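Local coordinates for protein Bd3459 (Bdellovibrio bacteriovorus, PDB 5CEC) that probably acts as a serine-type peptidase of the D-Ala-D-Ala carboxypeptidase (S13) family on cell-wall peptides and is bound here by the immunity protein Bd3460, at residues A69-T77 against M247-A256; M332-V343 against M350-T358. The protein carries 1 engineered substitution. One frame throughout, in Å; residues are numbered along the deposited sequence.

Contact 1: A69-T77 against M247-A256. With SO4 (sulfate ion), chain C.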
loop_
_atom_site.group_PDB
_atom_site.type_symbol
_atom_site.label_atom_id
_atom_site.label_comp_id
_atom_site.label_asym_id
_atom_site.label_seq_id
_atom_site.Cartn_x
_atom_site.Cartn_y
_atom_site.Cartn_z
ATOM N N ALA A 69 10.423 1.250 7.351
ATOM C CA ALA A 69 9.056 0.739 7.172
ATOM C C ALA A 69 8.897 0.214 5.740
ATOM O O ALA A 69 9.859 -0.328 5.175
ATOM C CB ALA A 69 8.002 1.795 7.539
ATOM N N SER A 70 7.734 0.404 5.115
ATOM C CA SER A 70 7.459 -0.256 3.847
ATOM C C SER A 70 8.180 0.338 2.636
ATOM O O SER A 70 8.078 -0.240 1.554
ATOM C CB SER A 70 5.946 -0.372 3.576
ATOM O OG SER A 70 5.355 -1.355 4.417
ATOM N N ILE A 71 8.944 1.426 2.759
ATOM C CA ILE A 71 9.840 1.741 1.632
ATOM C C ILE A 71 10.902 0.669 1.439
ATOM O O ILE A 71 11.469 0.542 0.345
ATOM C CB ILE A 71 10.412 3.162 1.637
ATOM C CG1 ILE A 71 11.541 3.330 2.670
ATOM C CG2 ILE A 71 9.305 4.177 1.739
ATOM C CD1 ILE A 71 12.179 4.714 2.654
ATOM N N SER A 72 11.095 -0.184 2.440
ATOM C CA SER A 72 11.841 -1.421 2.251
ATOM C C SER A 72 11.415 -2.186 0.993
ATOM O O SER A 72 12.203 -2.876 0.361
ATOM C CB SER A 72 11.618 -2.376 3.430
ATOM O OG SER A 72 12.164 -1.902 4.621
ATOM N N LYS A 73 10.115 -2.122 0.680
ATOM C CA LYS A 73 9.594 -2.876 -0.482
ATOM C C LYS A 73 10.189 -2.415 -1.804
ATOM O O LYS A 73 10.228 -3.195 -2.736
ATOM C CB LYS A 73 8.063 -2.858 -0.491
ATOM C CG LYS A 73 7.427 -3.478 0.742
ATOM C CD LYS A 73 5.924 -3.587 0.613
ATOM C CE LYS A 73 5.300 -4.361 1.749
ATOM N NZ LYS A 73 5.345 -3.641 3.036
ATOM N N VAL A 74 10.657 -1.169 -1.866
ATOM C CA VAL A 74 11.325 -0.717 -3.083
ATOM C C VAL A 74 12.692 -1.420 -3.239
ATOM O O VAL A 74 13.123 -1.722 -4.347
ATOM C CB VAL A 74 11.482 0.802 -3.128
ATOM C CG1 VAL A 74 12.133 1.216 -4.435
ATOM C CG2 VAL A 74 10.137 1.508 -2.999
ATOM N N VAL A 75 13.356 -1.693 -2.121
ATOM C CA VAL A 75 14.621 -2.426 -2.150
ATOM C C VAL A 75 14.369 -3.867 -2.589
ATOM O O VAL A 75 15.065 -4.413 -3.464
ATOM C CB VAL A 75 15.322 -2.389 -0.784
ATOM C CG1 VAL A 75 16.695 -3.029 -0.890
ATOM C CG2 VAL A 75 15.509 -0.935 -0.311
ATOM N N THR A 76 13.331 -4.476 -2.030
ATOM C CA THR A 76 12.937 -5.846 -2.469
ATOM C C THR A 76 12.580 -5.863 -3.978
ATOM O O THR A 76 12.913 -6.820 -4.666
ATOM C CB THR A 76 11.790 -6.331 -1.590
ATOM O OG1 THR A 76 12.218 -6.251 -0.220
ATOM C CG2 THR A 76 11.371 -7.742 -1.936
ATOM N N THR A 77 11.914 -4.800 -4.435
ATOM C CA THR A 77 11.549 -4.629 -5.854
ATOM C C THR A 77 12.816 -4.631 -6.699
ATOM O O THR A 77 12.880 -5.349 -7.696
ATOM C CB THR A 77 10.747 -3.342 -6.033
ATOM O OG1 THR A 77 9.514 -3.471 -5.324
ATOM C CG2 THR A 77 10.422 -3.068 -7.432
ATOM N N MET A 247 1.987 -5.173 -5.270
ATOM C CA MET A 247 2.638 -5.090 -3.951
ATOM C C MET A 247 2.837 -3.646 -3.512
ATOM O O MET A 247 2.579 -3.295 -2.351
ATOM C CB MET A 247 3.974 -5.801 -4.025
ATOM C CG MET A 247 4.780 -5.698 -2.747
ATOM S SD MET A 247 6.435 -6.434 -2.889
ATOM C CE MET A 247 7.267 -5.242 -3.892
ATOM N N ASN A 248 3.369 -2.831 -4.415
ATOM C CA ASN A 248 3.717 -1.456 -4.086
ATOM C C ASN A 248 2.514 -0.507 -4.094
ATOM O O ASN A 248 2.603 0.589 -3.547
ATOM C CB ASN A 248 4.847 -0.959 -4.978
ATOM C CG ASN A 248 6.156 -1.615 -4.645
ATOM O OD1 ASN A 248 6.419 -1.904 -3.464
ATOM N ND2 ASN A 248 6.973 -1.882 -5.664
ATOM N N ASN A 249 1.384 -0.936 -4.670
ATOM C CA ASN A 249 0.147 -0.158 -4.554
ATOM C C ASN A 249 -0.448 -0.376 -3.148
ATOM O O ASN A 249 -0.812 0.606 -2.468
ATOM C CB ASN A 249 -0.909 -0.599 -5.583
ATOM C CG ASN A 249 -0.762 0.046 -6.942
ATOM O OD1 ASN A 249 0.026 0.951 -7.148
ATOM N ND2 ASN A 249 -1.550 -0.455 -7.897
ATOM N N GLN A 250 -0.522 -1.646 -2.752
ATOM C CA GLN A 250 -1.172 -2.037 -1.492
ATOM C C GLN A 250 -0.260 -1.856 -0.288
ATOM O O GLN A 250 -0.739 -1.746 0.823
ATOM C CB GLN A 250 -1.539 -3.512 -1.542
ATOM C CG GLN A 250 -2.566 -3.910 -2.570
ATOM C CD GLN A 250 -2.962 -5.330 -2.349
ATOM O OE1 GLN A 250 -2.122 -6.238 -2.322
ATOM N NE2 GLN A 250 -4.253 -5.555 -2.183
ATOM N N SER A 251 1.055 -1.908 -0.501
ATOM C CA SER A 251 2.052 -2.124 0.547
ATOM C C SER A 251 1.893 -3.548 1.111
ATOM O O SER A 251 1.776 -3.775 2.311
ATOM C CB SER A 251 2.004 -1.078 1.635
ATOM O OG SER A 251 3.275 -1.066 2.282
ATOM N N ASN A 252 1.921 -4.531 0.225
ATOM C CA ASN A 252 1.549 -5.898 0.564
ATOM C C ASN A 252 2.723 -6.662 1.201
ATOM O O ASN A 252 3.675 -7.033 0.505
ATOM C CB ASN A 252 1.044 -6.633 -0.693
ATOM C CG ASN A 252 0.481 -7.967 -0.373
ATOM O OD1 ASN A 252 1.111 -8.753 0.349
ATOM N ND2 ASN A 252 -0.705 -8.233 -0.879
ATOM N N ASN A 253 2.625 -6.910 2.504
ATOM C CA ASN A 253 3.696 -7.604 3.230
ATOM C C ASN A 253 3.897 -9.037 2.745
ATOM O O ASN A 253 5.040 -9.514 2.708
ATOM C CB ASN A 253 3.409 -7.613 4.713
ATOM C CG ASN A 253 3.526 -6.256 5.336
ATOM O OD1 ASN A 253 3.938 -5.272 4.729
ATOM N ND2 ASN A 253 3.139 -6.200 6.596
ATOM N N TYR A 254 2.802 -9.729 2.440
ATOM C CA TYR A 254 2.893 -11.123 2.019
ATOM C C TYR A 254 3.725 -11.270 0.766
ATOM O O TYR A 254 4.636 -12.150 0.689
ATOM C CB TYR A 254 1.487 -11.757 1.803
ATOM C CG TYR A 254 1.538 -13.163 1.281
ATOM C CD1 TYR A 254 1.616 -14.263 2.133
ATOM C CD2 TYR A 254 1.559 -13.418 -0.090
ATOM C CE1 TYR A 254 1.690 -15.551 1.652
ATOM C CE2 TYR A 254 1.619 -14.716 -0.568
ATOM C CZ TYR A 254 1.690 -15.786 0.288
ATOM O OH TYR A 254 1.799 -17.060 -0.180
ATOM N N ILE A 255 3.431 -10.423 -0.222
ATOM C CA ILE A 255 4.185 -10.504 -1.471
ATOM C C ILE A 255 5.665 -10.182 -1.207
ATOM O O ILE A 255 6.570 -10.873 -1.695
ATOM C CB ILE A 255 3.630 -9.593 -2.582
ATOM C CG1 ILE A 255 2.159 -9.919 -2.892
ATOM C CG2 ILE A 255 4.450 -9.685 -3.858
ATOM C CD1 ILE A 255 1.483 -8.920 -3.812
ATOM N N ALA A 256 5.898 -9.103 -0.462
ATOM C CA ALA A 256 7.280 -8.635 -0.266
ATOM C C ALA A 256 8.096 -9.684 0.497
ATOM O O ALA A 256 9.259 -9.950 0.143
ATOM C CB ALA A 256 7.283 -7.319 0.489
HETATM S S SO4 C . 2.162 1.656 4.286
HETATM O O1 SO4 C . 0.679 1.497 4.360
HETATM O O2 SO4 C . 2.661 2.734 5.153
HETATM O O3 SO4 C . 2.791 0.279 4.584
HETATM O O4 SO4 C . 2.555 1.916 2.892
#
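Lys73 reaches from helix 72-84 into the turn between helices 240-250 and 253-262, where its NZ donates to Asn253 OD1 at 2.7 Å, meeting that oxygen almost in line with its C=O bond (163°). The arrangement fits the SxxK and SxN motifs of penicillin-binding enzymes, with Ser70 as the probable nucleophile. NZ also donates to Ser70 OG at 2.7 Å and, weakly, to Ser251 OG at 3.4 Å; Ser290 O is a further acceptor. The lysine chain runs extended as far as CE and then bends at its last torsion (chi4 70°), which turns the amine toward these oxygens. Its methylenes fill a hole made by Met247, Asn248, Asn253 and Ala256, CE standing 3.8 Å from Ala256 CB. Ser251, which leaves the helix with positive phi, gives its hydroxyl to sulfate O3 at 2.7 Å. Farther out, Asn252 caps the second helix by accepting from Ile255 N, while Asn253 ND2 is held by Gly159 O. At the far end Asn248 ND2, which also serves Val331 O, donates in its own amide plane to Thr77 OG1, 3.0 Å away and nearly straight at 172°; Thr77 OG1 in turn donates to Lys73 O.

Contact 2: M332-V343 against M350-T358; sequences MAVAAKDKASTV and MAGSTTAKT. With SO4 (sulfate ion), chain C.
Thr358 OG1 lies 2.7 Å from Thr342 OG1 and donates to sulfate O4 at 2.5 Å. Thr358 follows Lys357 in a sequence that fits the KTG motif of penicillin-binding enzymes, which in that family lines the active-site cleft. The short, weakly bonded strand 333-334 is one of the two outermost strands within this chain of the six-stranded antiparallel sheet, and pairs with 354-361. With chi1 at 52°, Thr358 OG1 sits between its backbone N and carbonyl carbon and faces the threonine and the anion, while its methyl turns to Val343 CG1, 3.8 Å away. One water joins Thr342 OG1 to Lys357 NZ, which also donates to Thr358 O.

Along the strands, Ala356 N donates to Ala333 O and Ala335 N to Thr354 O, framing the non-hydrogen-bonded pair Val334-Thr355. In place of a direct bond, a second water links Ala333 N, from which it accepts, to Ala356 O, to which it donates. Met332 folds over this end, its CE resting 3.8 Å from Lys357 N and its CB against the Thr355 methyl. At the other end Ala335 O takes Gly352 N, and the methyls of Ala336 and Ala351 meet at 3.5 Å. In the turn that follows, Asp338 OD2, salt-bridged to Lys245, also accepts from Val334 N, on the anti side and a little out of the carboxylate plane, at 2.8 Å.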
loop_
_atom_site.group_PDB
_atom_site.type_symbol
_atom_site.label_atom_id
_atom_site.label_comp_id
_atom_site.label_asym_id
_atom_site.label_seq_id
_atom_site.Cartn_x
_atom_site.Cartn_y
_atom_site.Cartn_z
ATOM N N MET A 332 5.707 0.868 -9.248
ATOM C CA MET A 332 5.428 1.693 -8.063
ATOM C C MET A 332 4.259 2.609 -8.343
ATOM O O MET A 332 3.910 2.861 -9.507
ATOM C CB MET A 332 6.616 2.577 -7.670
ATOM C CG MET A 332 7.740 1.811 -7.029
ATOM S SD MET A 332 9.268 2.754 -6.886
ATOM C CE MET A 332 8.710 3.990 -5.730
ATOM N N ALA A 333 3.574 3.012 -7.269
ATOM C CA ALA A 333 2.302 3.721 -7.372
ATOM C C ALA A 333 2.504 5.172 -7.786
ATOM O O ALA A 333 3.479 5.815 -7.397
ATOM C CB ALA A 333 1.598 3.674 -6.041
ATOM N N VAL A 334 1.539 5.698 -8.522
ATOM C CA VAL A 334 1.531 7.069 -9.017
ATOM C C VAL A 334 0.486 7.873 -8.242
ATOM O O VAL A 334 -0.716 7.518 -8.187
ATOM C CB VAL A 334 1.256 7.132 -10.527
ATOM C CG1 VAL A 334 1.266 8.570 -11.005
ATOM C CG2 VAL A 334 2.302 6.318 -11.272
ATOM N N ALA A 335 0.968 8.939 -7.611
ATOM C CA ALA A 335 0.118 9.787 -6.781
ATOM C C ALA A 335 -1.120 10.255 -7.549
ATOM O O ALA A 335 -1.007 10.769 -8.688
ATOM C CB ALA A 335 0.878 11.001 -6.323
ATOM N N ALA A 336 -2.284 10.061 -6.934
ATOM C CA ALA A 336 -3.601 10.454 -7.448
ATOM C C ALA A 336 -4.108 9.687 -8.648
ATOM O O ALA A 336 -5.268 9.787 -8.962
ATOM C CB ALA A 336 -3.690 11.959 -7.679
ATOM N N LYS A 337 -3.248 8.975 -9.345
ATOM C CA LYS A 337 -3.654 8.205 -10.522
ATOM C C LYS A 337 -3.969 6.758 -10.162
ATOM O O LYS A 337 -4.894 6.180 -10.699
ATOM C CB LYS A 337 -2.534 8.242 -11.566
ATOM C CG LYS A 337 -2.204 9.651 -12.026
ATOM C CD LYS A 337 -3.193 10.139 -13.070
ATOM C CE LYS A 337 -2.851 9.563 -14.455
ATOM N NZ LYS A 337 -3.503 10.315 -15.566
ATOM N N ASP A 338 -3.145 6.149 -9.298
ATOM C CA ASP A 338 -3.409 4.797 -8.801
ATOM C C ASP A 338 -4.325 4.928 -7.593
ATOM O O ASP A 338 -3.896 5.078 -6.448
ATOM C CB ASP A 338 -2.108 4.044 -8.511
ATOM C CG ASP A 338 -1.366 3.705 -9.779
ATOM O OD1 ASP A 338 -2.061 3.234 -10.739
ATOM O OD2 ASP A 338 -0.146 3.886 -9.834
ATOM N N LYS A 339 -5.620 4.941 -7.873
ATOM C CA LYS A 339 -6.606 5.186 -6.845
ATOM C C LYS A 339 -6.597 4.069 -5.787
ATOM O O LYS A 339 -6.893 4.335 -4.596
ATOM C CB LYS A 339 -7.987 5.358 -7.484
ATOM C CG LYS A 339 -8.074 6.510 -8.465
ATOM C CD LYS A 339 -7.625 7.804 -7.835
ATOM C CE LYS A 339 -8.142 9.038 -8.551
ATOM N NZ LYS A 339 -7.707 10.257 -7.800
ATOM N N ALA A 340 -6.276 2.851 -6.227
ATOM C CA ALA A 340 -6.214 1.643 -5.396
ATOM C C ALA A 340 -4.787 1.453 -4.901
ATOM O O ALA A 340 -4.153 0.343 -5.024
ATOM C CB ALA A 340 -6.713 0.408 -6.133
ATOM N N SER A 341 -4.277 2.565 -4.360
ATOM C CA SER A 341 -2.947 2.569 -3.759
ATOM C C SER A 341 -2.894 3.482 -2.559
ATOM O O SER A 341 -3.730 4.349 -2.346
ATOM C CB SER A 341 -1.865 2.998 -4.761
ATOM O OG SER A 341 -1.810 4.399 -4.872
ATOM N N THR A 342 -1.803 3.342 -1.809
ATOM C CA THR A 342 -1.616 4.192 -0.616
ATOM C C THR A 342 -1.321 5.655 -0.963
ATOM O O THR A 342 -1.298 6.508 -0.074
ATOM C CB THR A 342 -0.510 3.669 0.292
ATOM O OG1 THR A 342 0.753 3.769 -0.378
ATOM C CG2 THR A 342 -0.744 2.233 0.737
ATOM N N VAL A 343 -1.081 5.956 -2.250
ATOM C CA VAL A 343 -0.889 7.339 -2.701
ATOM C C VAL A 343 -2.037 7.848 -3.574
ATOM O O VAL A 343 -1.912 8.867 -4.238
ATOM C CB VAL A 343 0.470 7.560 -3.378
ATOM C CG1 VAL A 343 1.570 7.339 -2.354
ATOM C CG2 VAL A 343 0.636 6.711 -4.639
ATOM N N MET A 350 1.939 16.995 -6.282
ATOM C CA MET A 350 2.311 15.599 -6.480
ATOM C C MET A 350 1.400 14.830 -7.414
ATOM O O MET A 350 1.812 13.825 -7.978
ATOM C CB MET A 350 2.352 14.853 -5.148
ATOM C CG MET A 350 3.522 15.261 -4.260
ATOM S SD MET A 350 3.556 14.482 -2.646
ATOM C CE MET A 350 2.079 15.128 -1.870
ATOM N N ALA A 351 0.128 15.224 -7.485
ATOM C CA ALA A 351 -0.844 14.459 -8.256
ATOM C C ALA A 351 -0.375 14.355 -9.696
ATOM O O ALA A 351 -0.145 15.345 -10.344
ATOM C CB ALA A 351 -2.212 15.108 -8.145
ATOM N N GLY A 352 -0.271 13.121 -10.180
ATOM C CA GLY A 352 0.104 12.843 -11.554
ATOM C C GLY A 352 1.565 13.008 -11.901
ATOM O O GLY A 352 1.953 12.713 -13.031
ATOM N N SER A 353 2.363 13.568 -10.982
ATOM C CA SER A 353 3.786 13.833 -11.232
ATOM C C SER A 353 4.712 12.913 -10.456
ATOM O O SER A 353 5.893 12.836 -10.760
ATOM C CB SER A 353 4.122 15.260 -10.806
ATOM O OG SER A 353 4.030 15.414 -9.400
ATOM N N THR A 354 4.198 12.274 -9.413
ATOM C CA THR A 354 5.017 11.648 -8.380
ATOM C C THR A 354 4.737 10.154 -8.348
ATOM O O THR A 354 3.587 9.738 -8.296
ATOM C CB THR A 354 4.720 12.308 -7.044
ATOM O OG1 THR A 354 5.058 13.687 -7.157
ATOM C CG2 THR A 354 5.526 11.700 -5.913
ATOM N N THR A 355 5.817 9.376 -8.375
ATOM C CA THR A 355 5.764 7.914 -8.298
ATOM C C THR A 355 6.405 7.584 -6.976
ATOM O O THR A 355 7.577 7.926 -6.785
ATOM C CB THR A 355 6.510 7.255 -9.465
ATOM O OG1 THR A 355 6.027 7.801 -10.709
ATOM C CG2 THR A 355 6.343 5.787 -9.488
ATOM N N ALA A 356 5.712 6.933 -6.061
ATOM C CA ALA A 356 6.235 6.860 -4.683
ATOM C C ALA A 356 5.695 5.666 -3.910
ATOM O O ALA A 356 4.599 5.155 -4.200
ATOM C CB ALA A 356 5.944 8.132 -3.918
ATOM N N LYS A 357 6.472 5.269 -2.905
ATOM C CA LYS A 357 6.137 4.228 -1.967
ATOM C C LYS A 357 6.150 4.842 -0.571
ATOM O O LYS A 357 7.067 5.528 -0.189
ATOM C CB LYS A 357 7.175 3.091 -2.028
ATOM C CG LYS A 357 6.905 1.932 -1.046
ATOM C CD LYS A 357 5.753 1.044 -1.511
ATOM C CE LYS A 357 5.208 0.187 -0.376
ATOM N NZ LYS A 357 4.363 0.981 0.574
ATOM N N THR A 358 5.105 4.553 0.195
ATOM C CA THR A 358 4.925 4.960 1.577
ATOM C C THR A 358 5.483 3.946 2.576
ATOM O O THR A 358 5.667 2.765 2.266
ATOM C CB THR A 358 3.427 5.116 1.831
ATOM O OG1 THR A 358 2.768 3.928 1.419
ATOM C CG2 THR A 358 2.830 6.304 1.081
HETATM S S SO4 C . 2.162 1.656 4.286
HETATM O O1 SO4 C . 0.679 1.497 4.360
HETATM O O2 SO4 C . 2.661 2.734 5.153
HETATM O O3 SO4 C . 2.791 0.279 4.584
HETATM O O4 SO4 C . 2.555 1.916 2.892
HETATM O O HOH W 1 4.515 2.435 -4.614
HETATM O O HOH W 2 2.439 1.887 -1.177
#

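How the contacts relate
Both segments of contact 1 precede those of contact 2 in the sequence, and their centres are about 14 Å apart. Contact 1 is helical and close to the centre of the folded chain, whereas contact 2 lies at one edge of the antiparallel sheet, farther from that centre. Helix 240-250 and the turn after it join them: Asn249 O probably receives a hydrogen bond from Thr342 N, and Lys357 NZ stands 2.9 Å from Ser251 OG in a weak one. Both contacts touch one sulfate, probably from the crystallisation liquor, which Ser360 also binds. Residues that fit the three motifs come from helix, turn and strand to one sulfate site, consistent with the active site of the penicillin-binding family.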